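Local coordinates for protein translation initiation factor eIF2B subunit gamma (Schizosaccharomyces pombe, PDB 5B04) that serves as the gamma subunit of eIF2B, the complex that catalyses exchange of GDP for GTP on the gamma subunit of eIF2, at residues S150-P155 / R322-P327; A172-V177 / L237-I242; K193-I198 / L233-S238. The protein carries 3 engineered substitutions. All blocks are in the same frame, centred on the assembly; numbering follows the deposited sequence.

Interaction 1 (S150-P155 / R322-P327); sequences SIVGLP and RANNLP
A single antiparallel bridge, Ile151 opposite Asn325, joins two loops of the nucleotidyltransferase-like fold: residues 150-155 lead into helix 156-166, and residues 322-327 follow strand 315-319. The end-to-end directions of the two segments differ by 175°, yet neither forms a regular strand. Asn325 N donates to Ile151 O at 3.3 Å with an N-H...O angle of 141°, and the return bond from Ile151 N to Asn325 O, at 3.0 Å, is weak because it is bent. A further weak bond, Gly153 N to Ala323 O, lies two residues along each segment. Val152 and Asn324 lie side by side and point the same way, with Val152 CG1 3.8 Å from Asn324 CB. Asn324 ND2 then lies 3.8 Å from Leu154 CD2. An alanine at Asn324 would keep CB against Val152 but would probably leave Leu154 CB and CD2 without the amide that packs on them, opening a gap there. At Asn325 CB points away from 150-155, and OD1 is hydrogen-bonded to Ser238 OG on strand 230-245. Ser150 OG is bonded to Ser147 N. At the other end of the pairing, Ile151 and Pro327 cross at about a right angle, with Ile151 CG1 3.8 Å from Pro327 CD.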
loop_
_atom_site.group_PDB
_atom_site.type_symbol
_atom_site.label_atom_id
_atom_site.label_comp_id
_atom_site.label_asym_id
_atom_site.label_seq_id
_atom_site.Cartn_x
_atom_site.Cartn_y
_atom_site.Cartn_z
ATOM N N SER E 150 30.039 -53.173 26.371
ATOM C CA SER E 150 29.099 -52.111 26.025
ATOM C C SER E 150 28.258 -52.457 24.794
ATOM O O SER E 150 28.694 -52.262 23.660
ATOM C CB SER E 150 29.848 -50.798 25.794
ATOM O OG SER E 150 30.612 -50.442 26.933
ATOM N N ILE E 151 27.055 -52.977 25.027
ATOM C CA ILE E 151 26.118 -53.267 23.945
ATOM C C ILE E 151 25.200 -52.073 23.723
ATOM O O ILE E 151 24.276 -51.841 24.502
ATOM C CB ILE E 151 25.258 -54.513 24.235
ATOM C CG1 ILE E 151 26.106 -55.632 24.839
ATOM C CG2 ILE E 151 24.553 -54.980 22.969
ATOM C CD1 ILE E 151 27.192 -56.143 23.918
ATOM N N VAL E 152 25.446 -51.320 22.659
ATOM C CA VAL E 152 24.759 -50.048 22.478
ATOM C C VAL E 152 24.070 -49.907 21.120
ATOM O O VAL E 152 24.672 -50.131 20.069
ATOM C CB VAL E 152 25.741 -48.880 22.681
ATOM C CG1 VAL E 152 26.136 -48.797 24.137
ATOM C CG2 VAL E 152 26.979 -49.068 21.825
ATOM N N GLY E 153 22.793 -49.539 21.162
ATOM C CA GLY E 153 22.019 -49.301 19.958
ATOM C C GLY E 153 21.750 -47.820 19.793
ATOM O O GLY E 153 21.141 -47.388 18.813
ATOM N N LEU E 154 22.205 -47.041 20.769
ATOM C CA LEU E 154 22.105 -45.591 20.719
ATOM C C LEU E 154 22.910 -45.056 19.542
ATOM O O LEU E 154 24.118 -45.281 19.466
ATOM C CB LEU E 154 22.599 -44.976 22.031
ATOM C CG LEU E 154 22.465 -43.465 22.226
ATOM C CD1 LEU E 154 21.009 -43.036 22.159
ATOM C CD2 LEU E 154 23.091 -43.044 23.547
ATOM N N PRO E 155 22.239 -44.356 18.613
ATOM C CA PRO E 155 22.909 -43.789 17.438
ATOM C C PRO E 155 24.058 -42.870 17.841
ATOM O O PRO E 155 23.852 -41.937 18.617
ATOM C CB PRO E 155 21.792 -43.015 16.729
ATOM C CG PRO E 155 20.732 -42.815 17.764
ATOM C CD PRO E 155 20.807 -44.019 18.646
ATOM N N ARG E 322 15.877 -46.498 24.682
ATOM C CA ARG E 322 16.046 -47.941 24.484
ATOM C C ARG E 322 17.408 -48.417 24.030
ATOM O O ARG E 322 18.236 -47.647 23.574
ATOM C CB ARG E 322 14.882 -48.515 23.677
ATOM C CG ARG E 322 13.541 -48.457 24.366
ATOM C CD ARG E 322 12.480 -49.092 23.501
ATOM N NE ARG E 322 11.164 -48.994 24.099
ATOM C CZ ARG E 322 10.045 -49.368 23.497
ATOM N NH1 ARG E 322 10.099 -49.897 22.291
ATOM N NH2 ARG E 322 8.887 -49.252 24.117
ATOM N N ALA E 323 17.574 -49.726 24.111
ATOM C CA ALA E 323 18.680 -50.465 23.539
ATOM C C ALA E 323 20.090 -50.385 24.049
ATOM O O ALA E 323 20.920 -51.121 23.558
ATOM C CB ALA E 323 18.655 -50.186 22.051
ATOM N N ASN E 324 20.374 -49.540 25.032
ATOM C CA ASN E 324 21.742 -49.485 25.538
ATOM C C ASN E 324 22.014 -49.734 27.009
ATOM O O ASN E 324 21.710 -48.944 27.873
ATOM C CB ASN E 324 22.492 -48.276 24.944
ATOM C CG ASN E 324 22.950 -47.264 25.965
ATOM O OD1 ASN E 324 23.641 -47.584 26.907
ATOM N ND2 ASN E 324 22.578 -46.036 25.761
ATOM N N ASN E 325 22.725 -50.811 27.219
ATOM C CA ASN E 325 23.375 -51.178 28.479
ATOM C C ASN E 325 24.482 -52.210 28.259
ATOM O O ASN E 325 24.933 -52.407 27.132
ATOM C CB ASN E 325 22.354 -51.704 29.491
ATOM C CG ASN E 325 21.985 -50.665 30.538
ATOM O OD1 ASN E 325 22.792 -49.800 30.880
ATOM N ND2 ASN E 325 20.762 -50.744 31.049
ATOM N N LEU E 326 25.027 -52.735 29.346
ATOM C CA LEU E 326 26.184 -53.608 29.254
ATOM C C LEU E 326 26.069 -54.847 30.088
ATOM O O LEU E 326 25.441 -54.832 31.129
ATOM C CB LEU E 326 27.471 -52.881 29.624
ATOM C CG LEU E 326 27.664 -52.135 30.934
ATOM C CD1 LEU E 326 26.778 -52.668 32.032
ATOM C CD2 LEU E 326 29.117 -52.118 31.371
ATOM N N PRO E 327 26.709 -55.978 29.562
ATOM C CA PRO E 327 26.720 -57.109 30.471
ATOM C C PRO E 327 28.038 -57.291 31.174
ATOM O O PRO E 327 28.963 -57.829 30.614
ATOM C CB PRO E 327 26.521 -58.271 29.537
ATOM C CG PRO E 327 27.394 -57.962 28.418
ATOM C CD PRO E 327 27.383 -56.481 28.271
#

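Interaction 2 (A172-V177 / L237-I242); sequences AVYSPV and LSDAHI
Ala172 meets Ile242 through a CA-H...O contact, Ala172 CA lying 3.5 Å from Ile242 O. Ile242 O also accepts a nearly straight bond (164°) from Val173 N at 3.1 Å. Val173 O accepts from Ala240 N at 3.3 Å, so the two bonds of Val173 go to residues two apart, where the long strand is broken. The valine side chain is split between two parts of Ile242: CG1, anti to the backbone N (chi1 -179°), faces CD1 at 3.8 Å, whereas Val173 CG2 lies 3.5 Å from Ile242 CB. Tyr174 pairs with Asp239, its CD2 4.0 Å from Asp239 CA, the ring oblique to that atom and Ser238 O. The two strands are antiparallel neighbours in the mixed central sheet of the nucleotidyltransferase-like domain, and strand 315-319 lines the far edge of strand 172-176. Ser175 faces Ser238 as a hydrogen-bonded pair: Ser238 N donates to Ser175 O at 2.9 Å, while the return bond from Ser175 N to Ser238 O is weak. Ser175 OG is bonded to Asn324 O in the neighbouring loop. At Pro176, Leu237 CD2 lies over the flat side of the Ser175 carbonyl, and Val177 CG2 touches Ser238 CB at 4.0 Å.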
loop_
_atom_site.group_PDB
_atom_site.type_symbol
_atom_site.label_atom_id
_atom_site.label_comp_id
_atom_site.label_asym_id
_atom_site.label_seq_id
_atom_site.Cartn_x
_atom_site.Cartn_y
_atom_site.Cartn_z
ATOM N N ALA E 172 29.126 -38.665 30.110
ATOM C CA ALA E 172 28.842 -40.055 30.445
ATOM C C ALA E 172 27.409 -40.427 30.089
ATOM O O ALA E 172 26.474 -39.681 30.374
ATOM C CB ALA E 172 29.101 -40.306 31.916
ATOM N N VAL E 173 27.245 -41.588 29.466
ATOM C CA VAL E 173 25.926 -42.060 29.071
ATOM C C VAL E 173 25.307 -42.935 30.154
ATOM O O VAL E 173 25.960 -43.823 30.700
ATOM C CB VAL E 173 25.986 -42.852 27.750
ATOM C CG1 VAL E 173 24.595 -43.306 27.334
ATOM C CG2 VAL E 173 26.622 -42.008 26.658
ATOM N N TYR E 174 24.044 -42.666 30.469
ATOM C CA TYR E 174 23.293 -43.491 31.406
ATOM C C TYR E 174 22.035 -44.019 30.726
ATOM O O TYR E 174 21.696 -43.594 29.622
ATOM C CB TYR E 174 22.943 -42.697 32.664
ATOM C CG TYR E 174 24.151 -42.335 33.497
ATOM C CD1 TYR E 174 24.865 -41.169 33.250
ATOM C CD2 TYR E 174 24.582 -43.162 34.526
ATOM C CE1 TYR E 174 25.972 -40.836 34.008
ATOM C CE2 TYR E 174 25.687 -42.837 35.287
ATOM C CZ TYR E 174 26.379 -41.674 35.026
ATOM O OH TYR E 174 27.480 -41.347 35.783
ATOM N N SER E 175 21.346 -44.945 31.386
ATOM C CA SER E 175 20.215 -45.624 30.763
ATOM C C SER E 175 19.352 -46.366 31.779
ATOM O O SER E 175 19.821 -46.703 32.866
ATOM C CB SER E 175 20.723 -46.603 29.704
ATOM O OG SER E 175 21.591 -47.564 30.277
ATOM N N PRO E 176 18.080 -46.621 31.427
ATOM C CA PRO E 176 17.211 -47.444 32.275
ATOM C C PRO E 176 17.779 -48.846 32.465
ATOM O O PRO E 176 18.205 -49.470 31.493
ATOM C CB PRO E 176 15.895 -47.492 31.491
ATOM C CG PRO E 176 15.920 -46.278 30.632
ATOM C CD PRO E 176 17.357 -46.074 30.265
ATOM N N VAL E 177 17.793 -49.328 33.704
ATOM C CA VAL E 177 18.316 -50.657 33.996
ATOM C C VAL E 177 17.422 -51.731 33.385
ATOM O O VAL E 177 16.215 -51.535 33.241
ATOM C CB VAL E 177 18.437 -50.900 35.515
ATOM C CG1 VAL E 177 19.419 -52.027 35.799
ATOM C CG2 VAL E 177 18.884 -49.634 36.221
ATOM N N LEU E 237 18.826 -45.513 36.832
ATOM C CA LEU E 237 19.841 -45.438 35.799
ATOM C C LEU E 237 21.067 -46.272 36.137
ATOM O O LEU E 237 21.477 -46.360 37.293
ATOM C CB LEU E 237 20.246 -43.983 35.573
ATOM C CG LEU E 237 19.081 -43.079 35.170
ATOM C CD1 LEU E 237 19.548 -41.647 34.997
ATOM C CD2 LEU E 237 18.419 -43.596 33.901
ATOM N N SER E 238 21.638 -46.892 35.110
ATOM C CA SER E 238 22.888 -47.623 35.240
ATOM C C SER E 238 23.872 -47.113 34.196
ATOM O O SER E 238 23.468 -46.661 33.124
ATOM C CB SER E 238 22.664 -49.127 35.081
ATOM O OG SER E 238 22.119 -49.429 33.807
ATOM N N ASP E 239 25.160 -47.175 34.510
ATOM C CA ASP E 239 26.178 -46.679 33.593
ATOM C C ASP E 239 26.334 -47.602 32.390
ATOM O O ASP E 239 26.516 -48.809 32.540
ATOM C CB ASP E 239 27.519 -46.520 34.312
ATOM C CG ASP E 239 28.616 -46.033 33.388
ATOM O OD1 ASP E 239 28.331 -45.179 32.521
ATOM O OD2 ASP E 239 29.764 -46.505 33.526
ATOM N N ALA E 240 26.260 -47.023 31.196
ATOM C CA ALA E 240 26.437 -47.781 29.964
ATOM C C ALA E 240 27.914 -47.864 29.598
ATOM O O ALA E 240 28.274 -48.359 28.529
ATOM C CB ALA E 240 25.643 -47.148 28.834
ATOM N N HIS E 241 28.755 -47.377 30.507
ATOM C CA HIS E 241 30.203 -47.288 30.320
ATOM C C HIS E 241 30.586 -46.669 28.981
ATOM O O HIS E 241 31.596 -47.036 28.381
ATOM C CB HIS E 241 30.859 -48.661 30.461
ATOM C CG HIS E 241 32.291 -48.608 30.896
ATOM N ND1 HIS E 241 33.337 -48.520 30.003
ATOM C CD2 HIS E 241 32.849 -48.634 32.129
ATOM C CE1 HIS E 241 34.478 -48.492 30.669
ATOM N NE2 HIS E 241 34.210 -48.560 31.960
ATOM N N ILE E 242 29.766 -45.736 28.511
ATOM C CA ILE E 242 30.128 -44.919 27.366
ATOM C C ILE E 242 30.643 -43.587 27.877
ATOM O O ILE E 242 29.918 -42.846 28.540
ATOM C CB ILE E 242 28.950 -44.662 26.420
ATOM C CG1 ILE E 242 28.170 -45.943 26.145
ATOM C CG2 ILE E 242 29.438 -44.029 25.123
ATOM C CD1 ILE E 242 26.866 -45.675 25.438
#

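Interaction 3 (K193-I198 / L233-S238); sequences KQLIGI and LNTNLS
Ile196 and Asn234 supply the hydrogen bond of this contact: Ile196 N donates to Asn234 O at 2.7 Å with an N-H...O angle of 162°, and the donor sits above the carbonyl plane, 41° out of it. Two CA-H...O contacts flank the bond: Thr235 CA lies 3.0 Å from Gln194 O, and Leu195 CA also approaches Asn234 O. The apolar contacts gather round Leu195, whose CB is 3.7 Å from Thr235 CG2 and whose CD1 is 3.9 Å from Leu233 CB. Leu233 CD2 continues this row to Gly197 CA. Phe206 of the neighbouring epsilon subunit packs on both leucines. Gln194 is extended beyond CG, with CG 3.2 Å from Leu237 O; Gln194 OE1 lies 3.3 Å from Ser238 CA and accepts a weak hydrogen bond from Asp239 N. Lys193 crosses Thr235 at about a right angle, its aliphatic CE 3.3 Å from Thr235 OG1 in a van der Waals contact. On the epsilon side, Thr235 N is hydrogen-bonded to Glu210 of that subunit, and Leu233 and Asn234 pair with one of its strands. The arrangement is that of a beta sheet extended across a subunit interface by an antiparallel ladder.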
loop_
_atom_site.group_PDB
_atom_site.type_symbol
_atom_site.label_atom_id
_atom_site.label_comp_id
_atom_site.label_asym_id
_atom_site.label_seq_id
_atom_site.Cartn_x
_atom_site.Cartn_y
_atom_site.Cartn_z
ATOM N N LYS E 193 23.069 -51.357 42.613
ATOM C CA LYS E 193 22.282 -50.195 42.232
ATOM C C LYS E 193 23.095 -48.919 42.409
ATOM O O LYS E 193 24.072 -48.889 43.156
ATOM C CB LYS E 193 20.991 -50.125 43.046
ATOM C CG LYS E 193 19.741 -50.250 42.199
ATOM C CD LYS E 193 18.525 -49.677 42.901
ATOM C CE LYS E 193 17.322 -49.668 41.971
ATOM N NZ LYS E 193 17.351 -50.818 41.025
ATOM N N GLN E 194 22.681 -47.867 41.714
ATOM C CA GLN E 194 23.434 -46.622 41.679
ATOM C C GLN E 194 22.493 -45.438 41.559
ATOM O O GLN E 194 21.480 -45.525 40.880
ATOM C CB GLN E 194 24.413 -46.637 40.507
ATOM C CG GLN E 194 23.846 -47.315 39.269
ATOM C CD GLN E 194 24.840 -47.390 38.131
ATOM O OE1 GLN E 194 25.065 -48.457 37.560
ATOM N NE2 GLN E 194 25.431 -46.252 37.785
ATOM N N LEU E 195 22.833 -44.332 42.211
ATOM C CA LEU E 195 21.992 -43.142 42.176
ATOM C C LEU E 195 22.667 -41.999 41.424
ATOM O O LEU E 195 23.799 -41.623 41.727
ATOM C CB LEU E 195 21.633 -42.708 43.597
ATOM C CG LEU E 195 20.878 -41.393 43.783
ATOM C CD1 LEU E 195 19.693 -41.282 42.853
ATOM C CD2 LEU E 195 20.406 -41.307 45.207
ATOM N N ILE E 196 21.954 -41.449 40.445
ATOM C CA ILE E 196 22.491 -40.391 39.599
ATOM C C ILE E 196 21.656 -39.116 39.678
ATOM O O ILE E 196 20.475 -39.110 39.326
ATOM C CB ILE E 196 22.572 -40.844 38.130
ATOM C CG1 ILE E 196 23.482 -42.067 38.001
ATOM C CG2 ILE E 196 23.070 -39.713 37.249
ATOM C CD1 ILE E 196 24.868 -41.855 38.565
ATOM N N GLY E 197 22.278 -38.037 40.141
ATOM C CA GLY E 197 21.620 -36.746 40.216
ATOM C C GLY E 197 22.086 -35.809 39.118
ATOM O O GLY E 197 23.222 -35.339 39.138
ATOM N N ILE E 198 21.211 -35.540 38.155
ATOM C CA ILE E 198 21.555 -34.677 37.028
ATOM C C ILE E 198 20.682 -33.429 36.992
ATOM O O ILE E 198 19.577 -33.417 37.536
ATOM C CB ILE E 198 21.425 -35.424 35.685
ATOM C CG1 ILE E 198 20.028 -36.033 35.536
ATOM C CG2 ILE E 198 22.489 -36.502 35.574
ATOM C CD1 ILE E 198 19.114 -35.266 34.600
ATOM N N LEU E 233 16.923 -36.811 40.883
ATOM C CA LEU E 233 17.539 -38.048 41.358
ATOM C C LEU E 233 17.003 -39.287 40.635
ATOM O O LEU E 233 15.824 -39.357 40.288
ATOM C CB LEU E 233 17.337 -38.190 42.868
ATOM C CG LEU E 233 18.141 -37.202 43.716
ATOM C CD1 LEU E 233 17.828 -37.370 45.195
ATOM C CD2 LEU E 233 19.628 -37.377 43.452
ATOM N N ASN E 234 17.887 -40.261 40.424
ATOM C CA ASN E 234 17.591 -41.461 39.640
ATOM C C ASN E 234 18.449 -42.672 40.035
ATOM O O ASN E 234 19.632 -42.712 39.703
ATOM C CB ASN E 234 17.810 -41.176 38.147
ATOM C CG ASN E 234 16.549 -40.738 37.429
ATOM O OD1 ASN E 234 15.680 -41.554 37.126
ATOM N ND2 ASN E 234 16.457 -39.448 37.125
ATOM N N THR E 235 17.878 -43.652 40.738
ATOM C CA THR E 235 18.560 -44.945 40.873
ATOM C C THR E 235 17.995 -45.898 39.823
ATOM O O THR E 235 18.211 -47.108 39.874
ATOM C CB THR E 235 18.426 -45.588 42.290
ATOM O OG1 THR E 235 17.239 -46.389 42.364
ATOM C CG2 THR E 235 18.432 -44.541 43.394
ATOM N N ASN E 236 17.234 -45.328 38.894
ATOM C CA ASN E 236 16.676 -46.064 37.768
ATOM C C ASN E 236 17.694 -46.182 36.648
ATOM O O ASN E 236 17.464 -46.855 35.644
ATOM C CB ASN E 236 15.413 -45.372 37.253
ATOM C CG ASN E 236 14.608 -46.246 36.312
ATOM O OD1 ASN E 236 14.717 -47.472 36.335
ATOM N ND2 ASN E 236 13.814 -45.614 35.457
ATOM N N LEU E 237 18.826 -45.513 36.832
ATOM C CA LEU E 237 19.841 -45.438 35.799
ATOM C C LEU E 237 21.067 -46.272 36.137
ATOM O O LEU E 237 21.477 -46.360 37.293
ATOM C CB LEU E 237 20.246 -43.983 35.573
ATOM C CG LEU E 237 19.081 -43.079 35.170
ATOM C CD1 LEU E 237 19.548 -41.647 34.997
ATOM C CD2 LEU E 237 18.419 -43.596 33.901
ATOM N N SER E 238 21.638 -46.892 35.110
ATOM C CA SER E 238 22.888 -47.623 35.240
ATOM C C SER E 238 23.872 -47.113 34.196
ATOM O O SER E 238 23.468 -46.661 33.124
ATOM C CB SER E 238 22.664 -49.127 35.081
ATOM O OG SER E 238 22.119 -49.429 33.807
#

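How the interactions relate
Following the chain from the N terminus, residues 150-155 come first and meet their partner only at 322-327, so interaction 1 closes the longest loop and encloses the other two contacts. Within it, strand 170-176 pairs antiparallel with strand 230-245 in interaction 2, and strand 196-199, the next in the chain, joins the same long strand in interaction 3. These two loops end on overlapping residues, sharing Leu237 and Ser238, and none of the three cross. The centres of interactions 2 and 3 lie about 9 Å apart, those of 1 and 3 about 17 Å. Together they tie the loop ahead of helix 156-166 to the mixed sheet and onward to the epsilon interface.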